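Local atomic coordinates of Baccell_00875 (Bacteroides cellulosilyticus DSM 14838, PDB entry 5NO8), a protein that is a polysaccharide lyase that probably removes L-rhamnose caps from complex arabinogalactan proteins by cleaving at the linkage to glucuronic acid. Residues A[151-155]-A[156-160]; A[340-343]-A[344-348]; A[423-426]-A[427-431]; A[563-566]-A[567-570]; A[663-667]-A[668-672]. All coordinates share one frame; numbering follows the deposited sequence.

Interaction 1 (A[151-155]-A[156-160]); sequences NYPDA and QQCIN
D154 sets its CG between its own backbone N and carbonyl carbon (chi1 57°), which swings the carboxylate back over the first turn of helix 155-161, where Q157 presents its backbone N-H. C158, with SG beside its backbone N (chi1 -73°), directs the sulfur back toward Y152 and P153. D154 OD1 accepts from Q157 N at 2.8 Å in an almost straight bond, with the donor nearly in line with the carboxylate C-O bond. The backbone carbonyl of the same residue opens the helical pattern, since D154 O takes C158 N at 3.0 Å, and A155 O follows with I159 N at 2.9 Å. On the inner side, C158 SG packs on P153 CD at 3.7 Å and comes to the edge of the Y152 ring, 4.0 Å from Y152 CD1, a sulfur-aromatic contact rather than a stack over the face. The ring itself lies against H594 with the two planes nearly parallel. Further along, Q156 O accepts from N160 N and, at 3.0 Å, from N160 ND2, which arrive from opposite faces of the carbonyl plane. Outside the turn, the Q156 side chain bonds to N532 and that of N151 to R162. Replacing D154 with an alanine would probably leave Q157 N without its capping acceptor and let the first turn fray. The negative carboxylate beside the amino end of the helix is likely to suit the helix dipole. This is an aspartate N-cap, D154 taking Q157 N where the loop after strand 137-145 enters helix 155-161.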
# COMPACT_ATOMS: atom_id res chain seq x y z
N ASN A 151 -11.00 6.47 -4.86
CA ASN A 151 -11.80 6.45 -3.65
C ASN A 151 -12.77 5.26 -3.71
O ASN A 151 -12.87 4.61 -4.74
CB ASN A 151 -12.51 7.80 -3.44
CG ASN A 151 -13.20 8.28 -4.69
OD1 ASN A 151 -14.22 7.71 -5.07
ND2 ASN A 151 -12.64 9.32 -5.35
N TYR A 152 -13.43 5.00 -2.59
CA TYR A 152 -14.13 3.75 -2.35
C TYR A 152 -15.58 4.00 -1.93
O TYR A 152 -15.94 3.75 -0.79
CB TYR A 152 -13.43 2.98 -1.22
CG TYR A 152 -11.98 2.60 -1.45
CD1 TYR A 152 -11.53 2.12 -2.68
CD2 TYR A 152 -11.07 2.64 -0.38
CE1 TYR A 152 -10.20 1.73 -2.87
CE2 TYR A 152 -9.74 2.24 -0.56
CZ TYR A 152 -9.30 1.81 -1.79
OH TYR A 152 -7.96 1.42 -1.95
N PRO A 153 -16.42 4.51 -2.85
CA PRO A 153 -17.84 4.74 -2.48
C PRO A 153 -18.59 3.42 -2.23
O PRO A 153 -19.31 3.31 -1.26
CB PRO A 153 -18.40 5.48 -3.70
CG PRO A 153 -17.51 5.08 -4.83
CD PRO A 153 -16.15 4.90 -4.24
N ASP A 154 -18.39 2.42 -3.09
CA ASP A 154 -18.96 1.07 -2.95
C ASP A 154 -18.31 0.17 -4.00
O ASP A 154 -17.71 0.69 -4.95
CB ASP A 154 -20.49 1.06 -3.08
CG ASP A 154 -20.98 1.64 -4.40
OD1 ASP A 154 -20.77 1.04 -5.48
OD2 ASP A 154 -21.65 2.68 -4.36
N ALA A 155 -18.43 -1.15 -3.86
CA ALA A 155 -17.77 -2.08 -4.77
C ALA A 155 -18.14 -1.90 -6.24
O ALA A 155 -17.29 -1.98 -7.11
CB ALA A 155 -17.98 -3.53 -4.33
N GLN A 156 -19.41 -1.59 -6.52
CA GLN A 156 -19.87 -1.57 -7.90
C GLN A 156 -19.33 -0.34 -8.61
O GLN A 156 -18.82 -0.44 -9.70
CB GLN A 156 -21.39 -1.60 -7.98
CG GLN A 156 -21.98 -2.98 -7.66
CD GLN A 156 -21.77 -3.45 -6.21
OE1 GLN A 156 -21.48 -4.64 -5.97
NE2 GLN A 156 -21.91 -2.53 -5.23
N GLN A 157 -19.42 0.82 -7.97
CA GLN A 157 -18.83 2.02 -8.57
C GLN A 157 -17.30 1.93 -8.65
O GLN A 157 -16.70 2.42 -9.60
CB GLN A 157 -19.23 3.26 -7.80
CG GLN A 157 -20.67 3.66 -7.97
CD GLN A 157 -20.94 4.95 -7.23
OE1 GLN A 157 -21.32 4.94 -6.07
NE2 GLN A 157 -20.69 6.08 -7.89
N CYS A 158 -16.67 1.31 -7.65
CA CYS A 158 -15.21 1.15 -7.67
C CYS A 158 -14.76 0.34 -8.86
O CYS A 158 -13.93 0.77 -9.63
CB CYS A 158 -14.71 0.49 -6.41
SG CYS A 158 -14.79 1.59 -5.01
N ILE A 159 -15.37 -0.83 -9.02
CA ILE A 159 -15.01 -1.75 -10.08
C ILE A 159 -15.14 -1.13 -11.47
O ILE A 159 -14.29 -1.35 -12.34
CB ILE A 159 -15.86 -3.05 -9.89
CG1 ILE A 159 -15.29 -3.86 -8.72
CG2 ILE A 159 -16.01 -3.86 -11.16
CD1 ILE A 159 -13.95 -4.50 -8.95
N ASN A 160 -16.19 -0.35 -11.68
CA ASN A 160 -16.48 0.18 -13.00
C ASN A 160 -15.97 1.60 -13.25
O ASN A 160 -15.77 1.96 -14.41
CB ASN A 160 -17.99 0.13 -13.23
CG ASN A 160 -18.48 -1.31 -13.34
OD1 ASN A 160 -18.16 -2.01 -14.31
ND2 ASN A 160 -19.22 -1.75 -12.35

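Interaction 2 (A[340-343]-A[344-348]); sequences DLIR and KRVDF
I342 and V346, one turn apart, lie on the buried flank of this stretch of helix 338-352, while D340, R343 and D347 run along its more exposed side. The tightness of the inner flank comes from burial: V346 packs against L401, L402 and Q405 of helix 396-409, I342 against Q405 and also L684 and Y687 of helix 682-692. Their contact with each other is light, I342 CG2 and V346 CG2 being 4.3 Å apart, over a backbone knit by V346 N to I342 O at 2.9 Å. R345, also buried, makes a salt bridge with D681.

The outer side is looser. R343 extends with CG opposite its backbone N (chi1 -178°) and bends at chi3 (92°), which lays the guanidinium along the helix between two acids. R343 NH1 pairs with D340 OD1 at 3.2 Å, and D340 OD2 is hydrogen-bonded by N337. R343 NE stands 4.0 Å from D347 OD2, a long ion pair; that oxygen lies at the guanidinium edge, with the two planes turned 44° apart. K344 crosses obliquely and sets CG over one face, 3.4 Å from R343 NH2, and carries NZ on to E651. The chemistry is thus a three-residue salt-bridge network, closer at D340 and long at D347, in which the arginine charge is probably shared between both acids while the lysine charge is answered by another.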
# COMPACT_ATOMS: atom_id res chain seq x y z
N ASP A 340 18.48 -12.89 11.03
CA ASP A 340 18.79 -12.15 12.25
C ASP A 340 17.74 -11.06 12.50
O ASP A 340 17.44 -10.75 13.66
CB ASP A 340 20.17 -11.45 12.20
CG ASP A 340 21.35 -12.42 12.30
OD1 ASP A 340 21.16 -13.62 12.62
OD2 ASP A 340 22.50 -11.96 12.04
N LEU A 341 17.24 -10.44 11.42
CA LEU A 341 16.18 -9.41 11.56
C LEU A 341 14.96 -10.01 12.29
O LEU A 341 14.46 -9.43 13.23
CB LEU A 341 15.77 -8.83 10.20
CG LEU A 341 14.91 -7.56 10.24
CD1 LEU A 341 15.65 -6.41 10.93
CD2 LEU A 341 14.50 -7.11 8.84
N ILE A 342 14.54 -11.19 11.85
CA ILE A 342 13.38 -11.86 12.40
C ILE A 342 13.66 -12.31 13.84
O ILE A 342 12.82 -12.14 14.69
CB ILE A 342 12.92 -13.02 11.51
CG1 ILE A 342 12.49 -12.48 10.14
CG2 ILE A 342 11.80 -13.81 12.19
CD1 ILE A 342 12.09 -13.56 9.17
N ARG A 343 14.85 -12.87 14.08
CA ARG A 343 15.25 -13.28 15.42
C ARG A 343 15.21 -12.11 16.38
O ARG A 343 14.67 -12.24 17.47
CB ARG A 343 16.67 -13.85 15.40
CG ARG A 343 17.13 -14.33 16.76
CD ARG A 343 18.62 -14.40 16.84
NE ARG A 343 19.13 -13.15 17.36
CZ ARG A 343 20.07 -12.40 16.80
NH1 ARG A 343 20.67 -12.74 15.65
NH2 ARG A 343 20.41 -11.29 17.42
N LYS A 344 15.74 -10.97 15.95
CA LYS A 344 15.77 -9.81 16.81
C LYS A 344 14.35 -9.31 17.10
O LYS A 344 14.07 -8.90 18.22
CB LYS A 344 16.63 -8.71 16.22
CG LYS A 344 18.12 -9.05 16.32
CD LYS A 344 19.01 -7.91 15.89
CE LYS A 344 19.03 -7.71 14.39
NZ LYS A 344 20.17 -6.79 14.06
N ARG A 345 13.49 -9.34 16.11
CA ARG A 345 12.11 -8.89 16.30
C ARG A 345 11.37 -9.79 17.31
O ARG A 345 10.71 -9.31 18.21
CB ARG A 345 11.33 -8.88 14.98
CG ARG A 345 9.86 -8.50 15.12
CD ARG A 345 9.73 -7.15 15.79
NE ARG A 345 8.36 -6.82 16.14
CZ ARG A 345 8.03 -5.99 17.11
NH1 ARG A 345 8.95 -5.35 17.85
NH2 ARG A 345 6.75 -5.81 17.36
N VAL A 346 11.51 -11.09 17.11
CA VAL A 346 10.89 -12.06 18.00
C VAL A 346 11.36 -11.86 19.43
O VAL A 346 10.55 -11.86 20.34
CB VAL A 346 11.11 -13.48 17.44
CG1 VAL A 346 10.87 -14.56 18.47
CG2 VAL A 346 10.21 -13.67 16.22
N ASP A 347 12.68 -11.72 19.64
CA ASP A 347 13.23 -11.47 20.97
C ASP A 347 12.72 -10.18 21.58
O ASP A 347 12.45 -10.13 22.75
CB ASP A 347 14.75 -11.48 20.97
CG ASP A 347 15.34 -12.88 20.71
OD1 ASP A 347 14.64 -13.91 20.90
OD2 ASP A 347 16.54 -12.95 20.34
N PHE A 348 12.55 -9.14 20.76
CA PHE A 348 11.99 -7.87 21.24
C PHE A 348 10.54 -8.04 21.70
O PHE A 348 10.16 -7.49 22.75
CB PHE A 348 12.07 -6.79 20.16
CG PHE A 348 11.90 -5.40 20.70
CD1 PHE A 348 10.62 -4.87 20.90
CD2 PHE A 348 12.99 -4.59 20.98
CE1 PHE A 348 10.44 -3.60 21.42
CE2 PHE A 348 12.81 -3.30 21.49
CZ PHE A 348 11.54 -2.81 21.72

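Interaction 3 (A[423-426]-A[427-431]); sequences DFVR and RKLQT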
# COMPACT_ATOMS: atom_id res chain seq x y z
N ASP A 423 -2.96 -18.96 27.22
CA ASP A 423 -3.79 -18.88 28.41
C ASP A 423 -4.47 -17.55 28.60
O ASP A 423 -5.66 -17.51 28.92
CB ASP A 423 -2.98 -19.20 29.66
CG ASP A 423 -3.32 -20.53 30.19
OD1 ASP A 423 -2.84 -21.54 29.64
OD2 ASP A 423 -4.16 -20.55 31.11
N PHE A 424 -3.72 -16.46 28.45
CA PHE A 424 -4.33 -15.13 28.46
C PHE A 424 -5.47 -15.04 27.44
O PHE A 424 -6.55 -14.55 27.77
CB PHE A 424 -3.29 -14.02 28.20
CG PHE A 424 -3.89 -12.75 27.65
CD1 PHE A 424 -4.54 -11.85 28.50
CD2 PHE A 424 -3.84 -12.47 26.28
CE1 PHE A 424 -5.11 -10.68 27.98
CE2 PHE A 424 -4.42 -11.32 25.76
CZ PHE A 424 -5.05 -10.42 26.61
N VAL A 425 -5.24 -15.51 26.22
CA VAL A 425 -6.27 -15.43 25.18
C VAL A 425 -7.52 -16.24 25.57
O VAL A 425 -8.66 -15.73 25.49
CB VAL A 425 -5.74 -15.89 23.82
CG1 VAL A 425 -6.85 -15.92 22.78
CG2 VAL A 425 -4.62 -14.95 23.36
N ARG A 426 -7.30 -17.50 25.94
CA ARG A 426 -8.41 -18.41 26.24
C ARG A 426 -9.22 -17.94 27.45
O ARG A 426 -10.45 -17.95 27.41
CB ARG A 426 -7.87 -19.84 26.45
CG ARG A 426 -8.92 -20.88 26.79
CD ARG A 426 -9.87 -21.17 25.64
NE ARG A 426 -11.05 -21.90 26.15
CZ ARG A 426 -12.32 -21.47 26.14
NH1 ARG A 426 -12.69 -20.31 25.56
NH2 ARG A 426 -13.27 -22.25 26.67
N ARG A 427 -8.53 -17.51 28.50
CA ARG A 427 -9.19 -17.17 29.75
C ARG A 427 -9.70 -15.74 29.81
O ARG A 427 -10.76 -15.51 30.36
CB ARG A 427 -8.26 -17.41 30.94
CG ARG A 427 -7.90 -18.87 31.14
CD ARG A 427 -6.81 -19.02 32.18
NE ARG A 427 -6.47 -20.43 32.37
CZ ARG A 427 -5.49 -20.89 33.16
NH1 ARG A 427 -4.70 -20.05 33.84
NH2 ARG A 427 -5.28 -22.20 33.22
N LYS A 428 -8.94 -14.78 29.26
CA LYS A 428 -9.30 -13.36 29.38
C LYS A 428 -10.00 -12.76 28.16
O LYS A 428 -10.83 -11.86 28.32
CB LYS A 428 -8.08 -12.52 29.71
CG LYS A 428 -7.39 -12.91 31.01
CD LYS A 428 -8.21 -12.46 32.22
CE LYS A 428 -7.42 -12.60 33.51
NZ LYS A 428 -7.07 -14.03 33.76
N LEU A 429 -9.66 -13.22 26.96
CA LEU A 429 -10.29 -12.69 25.74
C LEU A 429 -11.48 -13.50 25.25
O LEU A 429 -12.25 -13.00 24.42
CB LEU A 429 -9.27 -12.56 24.60
CG LEU A 429 -8.09 -11.63 24.84
CD1 LEU A 429 -7.28 -11.56 23.56
CD2 LEU A 429 -8.51 -10.24 25.31
N GLN A 430 -11.63 -14.74 25.71
CA GLN A 430 -12.75 -15.55 25.31
C GLN A 430 -13.68 -15.83 26.51
O GLN A 430 -13.26 -15.74 27.66
CB GLN A 430 -12.28 -16.84 24.67
CG GLN A 430 -11.63 -16.69 23.30
CD GLN A 430 -11.54 -18.02 22.58
OE1 GLN A 430 -11.02 -18.99 23.13
NE2 GLN A 430 -12.06 -18.09 21.35
N THR A 431 -14.95 -16.10 26.21
CA THR A 431 -15.89 -16.64 27.20
C THR A 431 -15.72 -18.15 27.18
O THR A 431 -15.10 -18.70 26.26
CB THR A 431 -17.37 -16.33 26.85
OG1 THR A 431 -17.75 -17.03 25.65
CG2 THR A 431 -17.60 -14.85 26.65
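R426 and Q430 cross at about a right angle, with the guanidinium and amide planes 84° apart, and one arginine nitrogen joins two acceptors. R426 NH1 gives to Q430 OE1 at 3.2 Å, approaching from above the amide plane and not on a lone pair, and also to T431 O at 3.0 Å. The bend at chi2 (68°) after an extended first torsion carries the group past the last turn of helix 412-429 to reach them. The same guanidinium is held further by D432 O at NH2 and by a cation-pi contact with Y434.

The F424 ring serves two neighbours on the next turn. K428 crosses it at about a right angle, K428 CB 3.8 Å from F424 CD1, while L429 comes in obliquely, L429 CD1 3.6 Å from F424 CE2. Below them the backbone widens: F424 O binds K428 N at 2.8 Å and is approached weakly by L429 N, as expected of a pi-type turn. D423 and R427 lie side by side and point the same way; the carboxylate appears to lie over the guanidinium face, but the placement is doubtful.

Q430 is buried, yet its OE1 meets R426 and Y458, and its NE2 meets T436 and T477. A buried amide with partners at both ends, gripped by an arginine that also donates to T431 O, implies that the chain leaving the helix is pinned by a polar cluster.

Interaction 4 (A[563-566]-A[567-570]); sequences KYLD and EVKR
D566 and R570 meet one turn apart through a backbone bond and a flat group laid over it: R570 N gives to D566 O at 3.0 Å, and the guanidinium then folds back, its bend at chi3 (-69°) placing one face over that carbonyl oxygen.

The salt bridge is side-on. R570 NE and NH2 both grip one atom, E567 OE1, at 3.1 and 2.8 Å, from the same face of the carboxylate, with OE1 itself close to the guanidinium plane, which fixes the rotation of the arginine end. E567 OE2 turns instead to Q571.

Two waters complete the polar work. One donates to K563 O and accepts from R570 NH2 at 2.8 Å. The other donates to D566 OD1 and accepts from K569 NZ at 2.7 Å, linking two opposite charges that do not touch directly.

Apolar contact is modest: L565 CD1 lies 4.1 Å from V568 CB, and K569 runs its extended chain past L565.

In helix 562-576, K563, D566, K569 and R570 are exposed, while E567 is buried against helices 542-559 and 509-529. Y564, L565 and V568 also press on helix 542-559. Helix 615-629 meets L565, V568 and K569, and helix 509-529 supports Y564 and supplies D524, the partner of both Y564 OH and K563 NZ.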
# COMPACT_ATOMS: atom_id res chain seq x y z
N LYS A 563 -14.43 -25.16 -9.32
CA LYS A 563 -15.22 -23.94 -9.18
C LYS A 563 -14.56 -22.88 -8.27
O LYS A 563 -14.72 -21.67 -8.49
CB LYS A 563 -16.64 -24.24 -8.68
CG LYS A 563 -16.78 -24.74 -7.25
CD LYS A 563 -18.11 -25.47 -7.04
CE LYS A 563 -18.89 -25.01 -5.82
NZ LYS A 563 -19.56 -23.69 -6.03
N TYR A 564 -13.80 -23.33 -7.28
CA TYR A 564 -13.11 -22.38 -6.41
C TYR A 564 -11.87 -21.79 -7.10
O TYR A 564 -11.65 -20.59 -7.00
CB TYR A 564 -12.78 -22.99 -5.04
CG TYR A 564 -14.00 -23.55 -4.34
CD1 TYR A 564 -15.15 -22.78 -4.16
CD2 TYR A 564 -14.01 -24.85 -3.84
CE1 TYR A 564 -16.28 -23.29 -3.53
CE2 TYR A 564 -15.14 -25.37 -3.20
CZ TYR A 564 -16.27 -24.59 -3.05
OH TYR A 564 -17.40 -25.07 -2.41
N LEU A 565 -11.10 -22.62 -7.81
CA LEU A 565 -9.97 -22.12 -8.59
C LEU A 565 -10.39 -21.20 -9.72
O LEU A 565 -9.70 -20.23 -10.02
CB LEU A 565 -9.10 -23.24 -9.17
CG LEU A 565 -7.77 -22.84 -9.85
CD1 LEU A 565 -6.95 -21.84 -9.01
CD2 LEU A 565 -6.90 -24.06 -10.16
N ASP A 566 -11.51 -21.51 -10.38
CA ASP A 566 -12.00 -20.62 -11.45
C ASP A 566 -12.38 -19.23 -10.88
O ASP A 566 -12.10 -18.22 -11.51
CB ASP A 566 -13.18 -21.26 -12.23
CG ASP A 566 -12.74 -22.43 -13.14
OD1 ASP A 566 -11.52 -22.64 -13.40
OD2 ASP A 566 -13.63 -23.14 -13.64
N GLU A 567 -12.93 -19.19 -9.68
CA GLU A 567 -13.22 -17.91 -9.01
C GLU A 567 -11.93 -17.15 -8.63
O GLU A 567 -11.84 -15.93 -8.84
CB GLU A 567 -14.10 -18.11 -7.80
CG GLU A 567 -14.62 -16.80 -7.19
CD GLU A 567 -15.44 -15.95 -8.15
OE1 GLU A 567 -16.12 -16.54 -9.01
OE2 GLU A 567 -15.42 -14.71 -8.03
N VAL A 568 -10.94 -17.87 -8.11
CA VAL A 568 -9.60 -17.31 -7.86
C VAL A 568 -9.08 -16.63 -9.12
O VAL A 568 -8.69 -15.46 -9.06
CB VAL A 568 -8.58 -18.39 -7.39
CG1 VAL A 568 -7.14 -17.89 -7.43
CG2 VAL A 568 -8.94 -18.89 -6.00
N LYS A 569 -9.09 -17.35 -10.24
CA LYS A 569 -8.59 -16.83 -11.51
C LYS A 569 -9.38 -15.63 -12.01
O LYS A 569 -8.79 -14.71 -12.57
CB LYS A 569 -8.55 -17.91 -12.59
CG LYS A 569 -7.41 -18.87 -12.40
CD LYS A 569 -7.42 -19.95 -13.46
CE LYS A 569 -6.28 -20.93 -13.24
NZ LYS A 569 -6.60 -22.24 -13.84
N ARG A 570 -10.69 -15.62 -11.79
CA ARG A 570 -11.52 -14.45 -12.12
C ARG A 570 -11.15 -13.22 -11.28
O ARG A 570 -11.16 -12.11 -11.79
CB ARG A 570 -13.04 -14.74 -11.96
CG ARG A 570 -13.66 -15.44 -13.17
CD ARG A 570 -15.19 -15.46 -13.10
NE ARG A 570 -15.67 -16.35 -12.03
CZ ARG A 570 -15.80 -17.68 -12.12
NH1 ARG A 570 -15.51 -18.32 -13.26
NH2 ARG A 570 -16.23 -18.37 -11.07
O HOH W 1 -16.56 -21.02 -10.29
O HOH W 2 -9.11 -23.11 -13.38

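Interaction 5 (A[663-667]-A[668-672]); sequences YKIDG and VKAEF
A tight beta hairpin, strands 664-665 and 668-669 joined by a type I' turn from I665 to V668, brings Y663 against K669 at its open end. I665 and V668 are the hydrogen-bonded pair: I665 N gives to V668 O at 2.9 Å and V668 N returns to I665 O at 3.0 Å. G667 adopts backbone angles that would drive a CB into the preceding carbonyl oxygen, which favours glycine. I665 CD1 touches A670 CB at 3.8 Å, with M660 next to both.

Beyond the paired residues the chain bulges: E671 and F672 both face M660, a G1 beta bulge. Strand 664-665 pairs in parallel with strand 199-203, and Y663 and K664 share D141 as a partner.

K669 has CG opposite its backbone N (chi1 -172°) and bends twice, carrying NZ back to Y663. The ring and the lysine chain cross at about a right angle, and E671 OE1 sits at the ring edge, 3.7 Å from Y663 CD1. K669 NZ makes a salt bridge to E671 OE1 at 2.8 Å, meeting the anti lone pair of that oxygen. With a leucine at E671, the ammonium of K669 would probably lose its charge mate and be freer to swing off the hairpin. Y663 O takes two donors, A670 N from above its plane and K669 NZ within it on a lone pair, each at 3.0 Å.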
# COMPACT_ATOMS: atom_id res chain seq x y z
N TYR A 663 4.93 13.04 0.73
CA TYR A 663 5.75 14.12 1.23
C TYR A 663 5.08 14.78 2.42
O TYR A 663 5.71 15.00 3.46
CB TYR A 663 5.98 15.12 0.09
CG TYR A 663 6.66 16.42 0.47
CD1 TYR A 663 7.89 16.44 1.09
CD2 TYR A 663 6.09 17.62 0.12
CE1 TYR A 663 8.52 17.63 1.42
CE2 TYR A 663 6.67 18.83 0.45
CZ TYR A 663 7.90 18.84 1.09
OH TYR A 663 8.45 20.07 1.41
N LYS A 664 3.82 15.15 2.23
CA LYS A 664 2.98 15.73 3.27
C LYS A 664 1.56 15.27 3.09
O LYS A 664 1.14 14.84 2.01
CB LYS A 664 3.01 17.26 3.21
CG LYS A 664 4.36 17.87 3.54
CD LYS A 664 4.40 19.38 3.37
CE LYS A 664 5.74 19.92 3.86
NZ LYS A 664 5.87 21.39 3.70
N ILE A 665 0.83 15.34 4.19
CA ILE A 665 -0.60 15.06 4.21
C ILE A 665 -1.27 16.23 4.90
O ILE A 665 -1.03 16.51 6.10
CB ILE A 665 -0.87 13.74 4.97
CG1 ILE A 665 -0.18 12.56 4.25
CG2 ILE A 665 -2.38 13.51 5.09
CD1 ILE A 665 0.20 11.44 5.18
N ASP A 666 -2.09 16.96 4.14
CA ASP A 666 -2.75 18.19 4.63
C ASP A 666 -1.77 19.17 5.27
O ASP A 666 -2.07 19.81 6.29
CB ASP A 666 -3.90 17.85 5.60
CG ASP A 666 -5.16 17.43 4.87
OD1 ASP A 666 -5.61 18.15 3.95
OD2 ASP A 666 -5.66 16.34 5.18
N GLY A 667 -0.58 19.27 4.67
CA GLY A 667 0.45 20.19 5.13
C GLY A 667 1.36 19.70 6.24
O GLY A 667 2.32 20.41 6.61
N VAL A 668 1.08 18.51 6.77
CA VAL A 668 1.85 17.92 7.85
C VAL A 668 2.90 17.02 7.21
O VAL A 668 2.59 16.17 6.40
CB VAL A 668 0.93 17.11 8.78
CG1 VAL A 668 1.73 16.32 9.83
CG2 VAL A 668 -0.09 18.03 9.44
N LYS A 669 4.14 17.19 7.64
CA LYS A 669 5.24 16.39 7.10
C LYS A 669 5.03 14.91 7.35
O LYS A 669 4.72 14.51 8.49
CB LYS A 669 6.56 16.82 7.75
CG LYS A 669 7.79 16.16 7.10
CD LYS A 669 8.00 16.64 5.68
CE LYS A 669 9.11 15.91 4.94
NZ LYS A 669 8.56 14.73 4.20
N ALA A 670 5.14 14.10 6.30
CA ALA A 670 5.05 12.65 6.45
C ALA A 670 6.43 12.03 6.15
O ALA A 670 7.43 12.55 6.69
CB ALA A 670 3.91 12.08 5.61
N GLU A 671 6.51 10.97 5.36
CA GLU A 671 7.78 10.24 5.13
C GLU A 671 8.39 9.77 6.46
O GLU A 671 9.57 10.01 6.74
CB GLU A 671 8.76 11.06 4.29
CG GLU A 671 8.13 11.51 3.00
CD GLU A 671 9.11 12.03 1.98
OE1 GLU A 671 9.44 13.24 2.05
OE2 GLU A 671 9.59 11.23 1.17
N PHE A 672 7.60 9.07 7.26
CA PHE A 672 8.12 8.54 8.51
C PHE A 672 7.45 7.20 8.85
O PHE A 672 6.34 6.91 8.40
CB PHE A 672 7.93 9.54 9.67
CG PHE A 672 6.49 9.81 10.02
CD1 PHE A 672 5.79 8.94 10.82
CD2 PHE A 672 5.86 10.94 9.56
CE1 PHE A 672 4.45 9.16 11.11
CE2 PHE A 672 4.54 11.18 9.87
CZ PHE A 672 3.82 10.29 10.65

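In the fold
The five contacts are separate, and none touches another. Interactions 2, 3 and 4 lie on long helices of the helical part, whereas interaction 5 sits on the hairpin 664-669, beside strand 199-203, and interaction 1 lies where the two parts meet, its Q156 reaching N532. Interactions 1 and 4 come nearest, about 9 Å between nearest atoms and 22 Å between centres. Interactions 1 and 5 are about 14 Å apart at nearest atoms, and 2 and 3 about 15 Å. Interactions 4 and 5, with centres 40 Å apart, lie on opposite sides of the chain's centre. Glycerol molecules, probably from the crystallisation liquor, lie about 4 Å from the side chains of I342 and K664.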